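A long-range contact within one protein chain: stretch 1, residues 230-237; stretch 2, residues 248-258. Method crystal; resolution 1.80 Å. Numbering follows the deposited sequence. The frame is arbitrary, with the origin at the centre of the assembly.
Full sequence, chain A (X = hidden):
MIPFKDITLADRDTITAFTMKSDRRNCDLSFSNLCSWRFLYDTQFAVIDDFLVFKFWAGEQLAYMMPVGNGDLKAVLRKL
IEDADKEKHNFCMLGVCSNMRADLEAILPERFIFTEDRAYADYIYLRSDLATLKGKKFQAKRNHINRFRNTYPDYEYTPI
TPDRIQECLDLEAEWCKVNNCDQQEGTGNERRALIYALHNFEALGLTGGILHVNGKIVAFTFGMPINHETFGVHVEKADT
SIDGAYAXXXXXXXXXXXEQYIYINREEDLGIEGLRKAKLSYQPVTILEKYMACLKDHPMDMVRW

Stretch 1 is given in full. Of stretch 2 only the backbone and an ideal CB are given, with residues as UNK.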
ATOM      1  N   THR A 230     -22.209   9.911 -13.098  1.00 14.93           N
ATOM      2  CA  THR A 230     -21.393  10.724 -12.190  1.00 14.67           C
ATOM      3  C   THR A 230     -19.918  10.531 -12.533  1.00 13.68           C
ATOM      4  O   THR A 230     -19.425   9.407 -12.574  1.00 13.78           O
ATOM      5  CB  THR A 230     -21.627  10.361 -10.693  1.00 14.67           C
ATOM      6  OG1 THR A 230     -23.041  10.271 -10.425  1.00 15.93           O
ATOM      7  CG2 THR A 230     -20.965  11.380  -9.757  1.00 15.03           C
ATOM      8  N   PHE A 231     -19.250  11.638 -12.823  1.00 13.02           N
ATOM      9  CA  PHE A 231     -17.803  11.630 -13.077  1.00 13.98           C
ATOM     10  C   PHE A 231     -17.127  12.229 -11.845  1.00 14.12           C
ATOM     11  O   PHE A 231     -17.588  13.258 -11.333  1.00 15.81           O
ATOM     12  CB  PHE A 231     -17.516  12.489 -14.303  1.00 14.02           C
ATOM     13  CG  PHE A 231     -16.126  12.306 -14.859  1.00 15.81           C
ATOM     14  CD1 PHE A 231     -15.890  11.378 -15.866  1.00 16.19           C
ATOM     15  CD2 PHE A 231     -15.055  13.032 -14.345  1.00 15.95           C
ATOM     16  CE1 PHE A 231     -14.598  11.198 -16.401  1.00 17.18           C
ATOM     17  CE2 PHE A 231     -13.753  12.864 -14.860  1.00 14.83           C
ATOM     18  CZ  PHE A 231     -13.532  11.933 -15.886  1.00 16.09           C
ATOM     19  N   GLY A 232     -16.019  11.648 -11.398  1.00 13.44           N
ATOM     20  CA  GLY A 232     -15.335  12.160 -10.211  1.00 13.69           C
ATOM     21  C   GLY A 232     -14.062  12.861 -10.643  1.00 13.78           C
ATOM     22  O   GLY A 232     -13.280  12.320 -11.422  1.00 14.44           O
ATOM     23  N   VAL A 233     -13.846  14.062 -10.135  1.00 12.97           N
ATOM     24  CA  VAL A 233     -12.581  14.742 -10.315  1.00 12.65           C
ATOM     25  C   VAL A 233     -11.763  14.476  -9.047  1.00 13.08           C
ATOM     26  O   VAL A 233     -12.131  14.930  -7.960  1.00 13.42           O
ATOM     27  CB  VAL A 233     -12.768  16.279 -10.568  1.00 12.18           C
ATOM     28  CG1 VAL A 233     -11.412  16.962 -10.729  1.00 13.21           C
ATOM     29  CG2 VAL A 233     -13.607  16.488 -11.809  1.00 13.96           C
ATOM     30  N   HIS A 234     -10.680  13.721  -9.178  1.00 11.88           N
ATOM     31  CA  HIS A 234      -9.934  13.237  -7.991  1.00 13.17           C
ATOM     32  C   HIS A 234      -8.827  14.174  -7.533  1.00 13.66           C
ATOM     33  O   HIS A 234      -8.492  14.217  -6.345  1.00 13.59           O
ATOM     34  CB  HIS A 234      -9.360  11.823  -8.215  1.00 13.39           C
ATOM     35  CG  HIS A 234     -10.393  10.821  -8.639  1.00 14.55           C
ATOM     36  ND1 HIS A 234     -11.716  10.922  -8.251  1.00 16.87           N
ATOM     37  CD2 HIS A 234     -10.314   9.724  -9.432  1.00 15.72           C
ATOM     38  CE1 HIS A 234     -12.409   9.943  -8.816  1.00 18.46           C
ATOM     39  NE2 HIS A 234     -11.579   9.196  -9.525  1.00 16.69           N
ATOM     40  N   VAL A 235      -8.214  14.878  -8.480  1.00 13.44           N
ATOM     41  CA  VAL A 235      -7.038  15.705  -8.193  1.00 13.83           C
ATOM     42  C   VAL A 235      -7.168  16.965  -9.025  1.00 14.27           C
ATOM     43  O   VAL A 235      -7.582  16.901 -10.192  1.00 12.80           O
ATOM     44  CB  VAL A 235      -5.696  14.938  -8.595  1.00 14.07           C
ATOM     45  CG1 VAL A 235      -4.490  15.850  -8.683  1.00 17.30           C
ATOM     46  CG2 VAL A 235      -5.378  13.766  -7.581  1.00 16.84           C
ATOM     47  N   GLU A 236      -6.817  18.095  -8.414  1.00 13.62           N
ATOM     48  CA  GLU A 236      -6.601  19.334  -9.140  1.00 15.14           C
ATOM     49  C   GLU A 236      -5.473  20.103  -8.461  1.00 14.54           C
ATOM     50  O   GLU A 236      -5.561  20.408  -7.262  1.00 15.42           O
ATOM     51  CB  GLU A 236      -7.910  20.143  -9.145  1.00 14.78           C
ATOM     52  CG  GLU A 236      -7.979  21.260 -10.157  1.00 17.78           C
ATOM     53  CD  GLU A 236      -9.316  21.993 -10.065  1.00 17.71           C
ATOM     54  OE1 GLU A 236     -10.151  21.824 -10.983  1.00 19.58           O
ATOM     55  OE2 GLU A 236      -9.547  22.686  -9.042  1.00 17.58           O
ATOM     56  N   LYS A 237      -4.393  20.390  -9.193  1.00 14.30           N
ATOM     57  CA  LYS A 237      -3.222  21.081  -8.644  1.00 14.82           C
ATOM     58  C   LYS A 237      -2.838  22.203  -9.563  1.00 15.67           C
ATOM     59  O   LYS A 237      -2.879  22.047 -10.784  1.00 14.30           O
ATOM     60  CB  LYS A 237      -1.991  20.167  -8.537  1.00 14.53           C
ATOM     61  CG  LYS A 237      -2.110  18.998  -7.597  1.00 18.27           C
ATOM     62  CD  LYS A 237      -2.127  19.465  -6.174  1.00 17.45           C
ATOM     63  CE  LYS A 237      -2.108  18.272  -5.261  1.00 19.41           C
ATOM     64  NZ  LYS A 237      -2.282  18.758  -3.887  1.00 17.71           N
ATOM     65  N   UNK A 248      -9.536  28.047 -14.633  1.00 14.91           N
ATOM     66  CA  UNK A 248      -9.444  27.684 -16.058  1.00 15.13           C
ATOM     67  C   UNK A 248      -9.345  26.160 -16.267  1.00 15.22           C
ATOM     68  O   UNK A 248     -10.002  25.619 -17.177  1.00 15.32           O
ATOM     69  CB  UNK A 248      -8.231  28.369 -16.690  1.00 15.13           C
ATOM     70  N   UNK A 249      -8.546  25.476 -15.450  1.00 14.56           N
ATOM     71  CA  UNK A 249      -8.397  24.019 -15.634  1.00 15.01           C
ATOM     72  C   UNK A 249      -9.681  23.260 -15.313  1.00 15.64           C
ATOM     73  O   UNK A 249     -10.041  22.299 -16.003  1.00 15.30           O
ATOM     74  CB  UNK A 249      -7.262  23.491 -14.754  1.00 15.01           C
ATOM     75  N   UNK A 250     -10.388  23.734 -14.284  1.00 15.00           N
ATOM     76  CA  UNK A 250     -11.701  23.221 -13.915  1.00 15.08           C
ATOM     77  C   UNK A 250     -12.660  23.313 -15.121  1.00 14.84           C
ATOM     78  O   UNK A 250     -13.237  22.310 -15.540  1.00 14.89           O
ATOM     79  CB  UNK A 250     -12.259  23.994 -12.718  1.00 15.08           C
ATOM     80  N   UNK A 251     -12.787  24.522 -15.693  1.00 14.53           N
ATOM     81  CA  UNK A 251     -13.615  24.781 -16.861  1.00 15.37           C
ATOM     82  C   UNK A 251     -13.210  23.953 -18.091  1.00 14.50           C
ATOM     83  O   UNK A 251     -14.066  23.342 -18.731  1.00 14.70           O
ATOM     84  CB  UNK A 251     -13.554  26.271 -17.204  1.00 15.37           C
ATOM     85  N   UNK A 252     -11.925  23.934 -18.443  1.00 13.85           N
ATOM     86  CA  UNK A 252     -11.518  23.176 -19.649  1.00 13.12           C
ATOM     87  C   UNK A 252     -11.804  21.689 -19.480  1.00 12.75           C
ATOM     88  O   UNK A 252     -12.323  21.044 -20.387  1.00 13.46           O
ATOM     89  CB  UNK A 252     -10.031  23.386 -19.943  1.00 13.12           C
ATOM     90  N   UNK A 253     -11.465  21.131 -18.314  1.00 13.18           N
ATOM     91  CA  UNK A 253     -11.642  19.702 -18.142  1.00 13.54           C
ATOM     92  C   UNK A 253     -13.137  19.336 -18.046  1.00 13.96           C
ATOM     93  O   UNK A 253     -13.526  18.294 -18.568  1.00 13.97           O
ATOM     94  CB  UNK A 253     -10.894  19.230 -16.894  1.00 13.54           C
ATOM     95  N   UNK A 254     -13.959  20.204 -17.444  1.00 13.14           N
ATOM     96  CA  UNK A 254     -15.418  19.940 -17.349  1.00 13.94           C
ATOM     97  C   UNK A 254     -15.979  19.746 -18.768  1.00 14.24           C
ATOM     98  O   UNK A 254     -16.808  18.864 -19.022  1.00 14.79           O
ATOM     99  CB  UNK A 254     -16.142  21.084 -16.637  1.00 13.94           C
ATOM    100  N   UNK A 255     -15.470  20.546 -19.696  1.00 14.54           N
ATOM    101  CA  UNK A 255     -15.893  20.440 -21.091  1.00 15.77           C
ATOM    102  C   UNK A 255     -15.478  19.170 -21.824  1.00 16.76           C
ATOM    103  O   UNK A 255     -16.047  18.835 -22.887  1.00 17.40           O
ATOM    104  CB  UNK A 255     -15.344  21.642 -21.863  1.00 15.77           C
ATOM    105  N   UNK A 256     -14.486  18.478 -21.269  1.00 16.31           N
ATOM    106  CA  UNK A 256     -14.003  17.198 -21.817  1.00 16.94           C
ATOM    107  C   UNK A 256     -14.727  15.984 -21.208  1.00 17.85           C
ATOM    108  O   UNK A 256     -14.687  14.880 -21.759  1.00 18.44           O
ATOM    109  CB  UNK A 256     -12.498  17.068 -21.576  1.00 16.94           C
ATOM    110  N   UNK A 257     -15.387  16.181 -20.075  1.00 17.13           N
ATOM    111  CA  UNK A 257     -16.137  15.099 -19.447  1.00 17.44           C
ATOM    112  C   UNK A 257     -17.367  14.781 -20.316  1.00 18.81           C
ATOM    113  O   UNK A 257     -18.125  15.702 -20.671  1.00 18.51           O
ATOM    114  CB  UNK A 257     -16.551  15.476 -18.023  1.00 17.44           C
ATOM    115  N   UNK A 258     -17.531  13.504 -20.714  1.00 19.65           N
ATOM    116  CA  UNK A 258     -18.639  13.092 -21.585  1.00 20.66           C
ATOM    117  C   UNK A 258     -20.019  13.495 -21.037  1.00 20.98           C
ATOM    118  O   UNK A 258     -20.225  13.485 -19.827  1.00 20.49           O
ATOM    119  CB  UNK A 258     -18.595  11.576 -21.786  1.00 20.66           C
TER

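The strand 230-237 runs at 138° to the helix of the second stretch, with the axes 9.9 Å apart at their closest, so side chains must bridge the gap. The strand offers two different surfaces: the carboxylate of Glu236 near the start of the helical stretch, and the ring of Phe231 with Val233 near its end.

Position 248 has helical angles (-67/-43), and its CB finds nothing of the strand nearby. Almost any helix-tolerant residue would suit; the deposited one is Met248, which makes no contact here.

At 249 the CA-to-CB bond points toward the strand, and the ideal CB lies 5.0 Å from Glu236 OE1. The stem of Glu236 is aliphatic, so Ile, Leu, Val or Met could lie along it, while a polar group might seek the carboxylate. The residue is Ile249. It takes the apolar option, CG2 packing 3.9 Å from Glu236 CG.

Position 250 points sideways, yet its ideal CB is already 3.5 Å from Glu236 OE1. An acidic side chain would bring like charge to the carboxylate; Asn, Gln, Ser, Lys or Arg would be better matched, and Ala would simply fit. Asn250 makes no direct hydrogen bond to the strand. Instead a water bridges the two side chains, donating to Glu236 OE2 at 2.8 Å and accepting from Asn250 ND2 at 3.1 Å, so the amide meets the charge through solvent.

Positions 251 and 252 do not face the strand; the CB of 251 points away and that of 252 is out of reach. Both leave room for polar or large residues, and Tyr251 and Glu252 occupy them without touching the strand.

Position 253 points toward the strand, but its ideal CB has no strand atom within 5.5 Å. That is space for a long apolar side chain, such as Phe, Leu or Met, to reach Phe231 and Val233. Phe253, with chi1 t, spans the distance: its CE2 comes 3.8 Å from Phe231 CE2, the rings lying obliquely with planes at 67°. At the edge of the Phe253 ring sits Val233, whose CG2 is 4.3 Å from Phe253 CE2.

Position 254 points sideways without reaching the strand, which sets no limit on size here, and any residue that suits a helix would serve; it is Ala254. Positions 255 and 256 are out of reach, so the strand states no preference. Asn255 ND2 donates to Tyr251 O at 3.0 Å, one turn back, and Arg256 makes no contact with the strand.

At 257 the backbone has left helical angles (-70/126), and CB points toward the strand, 4.5 Å from Phe231 CG. A branched or long aliphatic side chain could cover that ring. Ile257 does so: CG1 lies over one face, 3.9 Å from the ring centroid, while CD1 reaches 3.5 Å from Phe231 CD2 and 4.4 Å from Val233 CG2.

Position 258 points sideways, and its phi of -54° is compatible with proline among many others. Pro258 fits that backbone and makes no close contact with the strand.

Stretch 2 248-258: MINYEFANRIP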
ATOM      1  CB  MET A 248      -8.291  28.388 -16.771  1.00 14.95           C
ATOM      2  CG  MET A 248      -8.228  28.000 -18.278  1.00 14.38           C
ATOM      3  SD  MET A 248      -9.831  28.410 -19.132  1.00 18.87           S
ATOM      4  CE  MET A 248      -9.398  30.011 -19.108  1.00  4.78           C
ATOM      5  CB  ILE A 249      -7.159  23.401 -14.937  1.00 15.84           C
ATOM      6  CG1 ILE A 249      -6.890  22.024 -15.582  1.00 19.40           C
ATOM      7  CG2 ILE A 249      -7.324  23.345 -13.392  1.00 15.61           C
ATOM      8  CD1 ILE A 249      -5.504  21.572 -15.560  1.00 20.21           C
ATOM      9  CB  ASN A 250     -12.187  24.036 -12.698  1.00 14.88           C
ATOM     10  CG  ASN A 250     -13.559  23.618 -12.184  1.00 16.78           C
ATOM     11  OD1 ASN A 250     -14.431  23.136 -12.926  1.00 17.03           O
ATOM     12  ND2 ASN A 250     -13.763  23.846 -10.878  1.00 15.79           N
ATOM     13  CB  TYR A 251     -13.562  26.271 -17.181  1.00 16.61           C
ATOM     14  CG  TYR A 251     -14.374  26.648 -18.388  1.00 18.69           C
ATOM     15  CD1 TYR A 251     -15.753  26.797 -18.298  1.00 19.46           C
ATOM     16  CD2 TYR A 251     -13.760  26.819 -19.627  1.00 20.17           C
ATOM     17  CE1 TYR A 251     -16.507  27.154 -19.421  1.00 22.13           C
ATOM     18  CE2 TYR A 251     -14.507  27.176 -20.768  1.00 22.35           C
ATOM     19  CZ  TYR A 251     -15.872  27.323 -20.651  1.00 20.87           C
ATOM     20  OH  TYR A 251     -16.596  27.669 -21.791  1.00 24.58           O
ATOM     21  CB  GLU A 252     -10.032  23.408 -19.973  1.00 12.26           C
ATOM     22  CG  GLU A 252      -9.745  24.824 -20.543  1.00 13.37           C
ATOM     23  CD  GLU A 252      -9.805  24.871 -22.062  1.00 16.20           C
ATOM     24  OE1 GLU A 252     -10.178  23.847 -22.692  1.00 16.97           O
ATOM     25  OE2 GLU A 252      -9.495  25.951 -22.623  1.00 15.72           O
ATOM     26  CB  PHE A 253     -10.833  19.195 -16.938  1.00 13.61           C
ATOM     27  CG  PHE A 253     -10.890  17.686 -16.756  1.00 13.81           C
ATOM     28  CD1 PHE A 253     -10.477  16.830 -17.775  1.00 14.90           C
ATOM     29  CD2 PHE A 253     -11.353  17.143 -15.567  1.00 15.38           C
ATOM     30  CE1 PHE A 253     -10.510  15.442 -17.610  1.00 15.96           C
ATOM     31  CE2 PHE A 253     -11.404  15.753 -15.381  1.00 14.56           C
ATOM     32  CZ  PHE A 253     -10.969  14.905 -16.410  1.00 17.26           C
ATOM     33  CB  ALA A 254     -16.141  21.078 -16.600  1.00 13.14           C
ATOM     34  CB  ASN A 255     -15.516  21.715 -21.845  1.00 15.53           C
ATOM     35  CG  ASN A 255     -16.554  22.811 -21.619  1.00 17.65           C
ATOM     36  OD1 ASN A 255     -17.649  22.789 -22.218  1.00 17.41           O
ATOM     37  ND2 ASN A 255     -16.242  23.743 -20.738  1.00 15.35           N
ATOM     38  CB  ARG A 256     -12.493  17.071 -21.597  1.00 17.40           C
ATOM     39  CG  ARG A 256     -11.654  18.194 -22.236  1.00 15.67           C
ATOM     40  CD  ARG A 256     -11.897  18.321 -23.761  1.00 17.21           C
ATOM     41  NE  ARG A 256     -10.948  19.282 -24.336  1.00 14.32           N
ATOM     42  CZ  ARG A 256      -9.843  18.992 -25.021  1.00 12.99           C
ATOM     43  NH1 ARG A 256      -9.521  17.731 -25.330  1.00 12.67           N
ATOM     44  NH2 ARG A 256      -9.086  20.007 -25.448  1.00 14.23           N
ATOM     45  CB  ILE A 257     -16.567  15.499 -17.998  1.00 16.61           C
ATOM     46  CG1 ILE A 257     -15.332  15.575 -17.080  1.00 15.99           C
ATOM     47  CG2 ILE A 257     -17.653  14.523 -17.475  1.00 16.25           C
ATOM     48  CD1 ILE A 257     -15.605  16.235 -15.695  1.00 18.24           C
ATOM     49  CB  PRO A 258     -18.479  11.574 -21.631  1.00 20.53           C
ATOM     50  CG  PRO A 258     -16.995  11.362 -21.461  1.00 21.24           C
ATOM     51  CD  PRO A 258     -16.639  12.370 -20.404  1.00 20.40           C
TER
HETATM   52  O   HOH W   1     -11.251  24.822  -9.434  1.00 24.74           O
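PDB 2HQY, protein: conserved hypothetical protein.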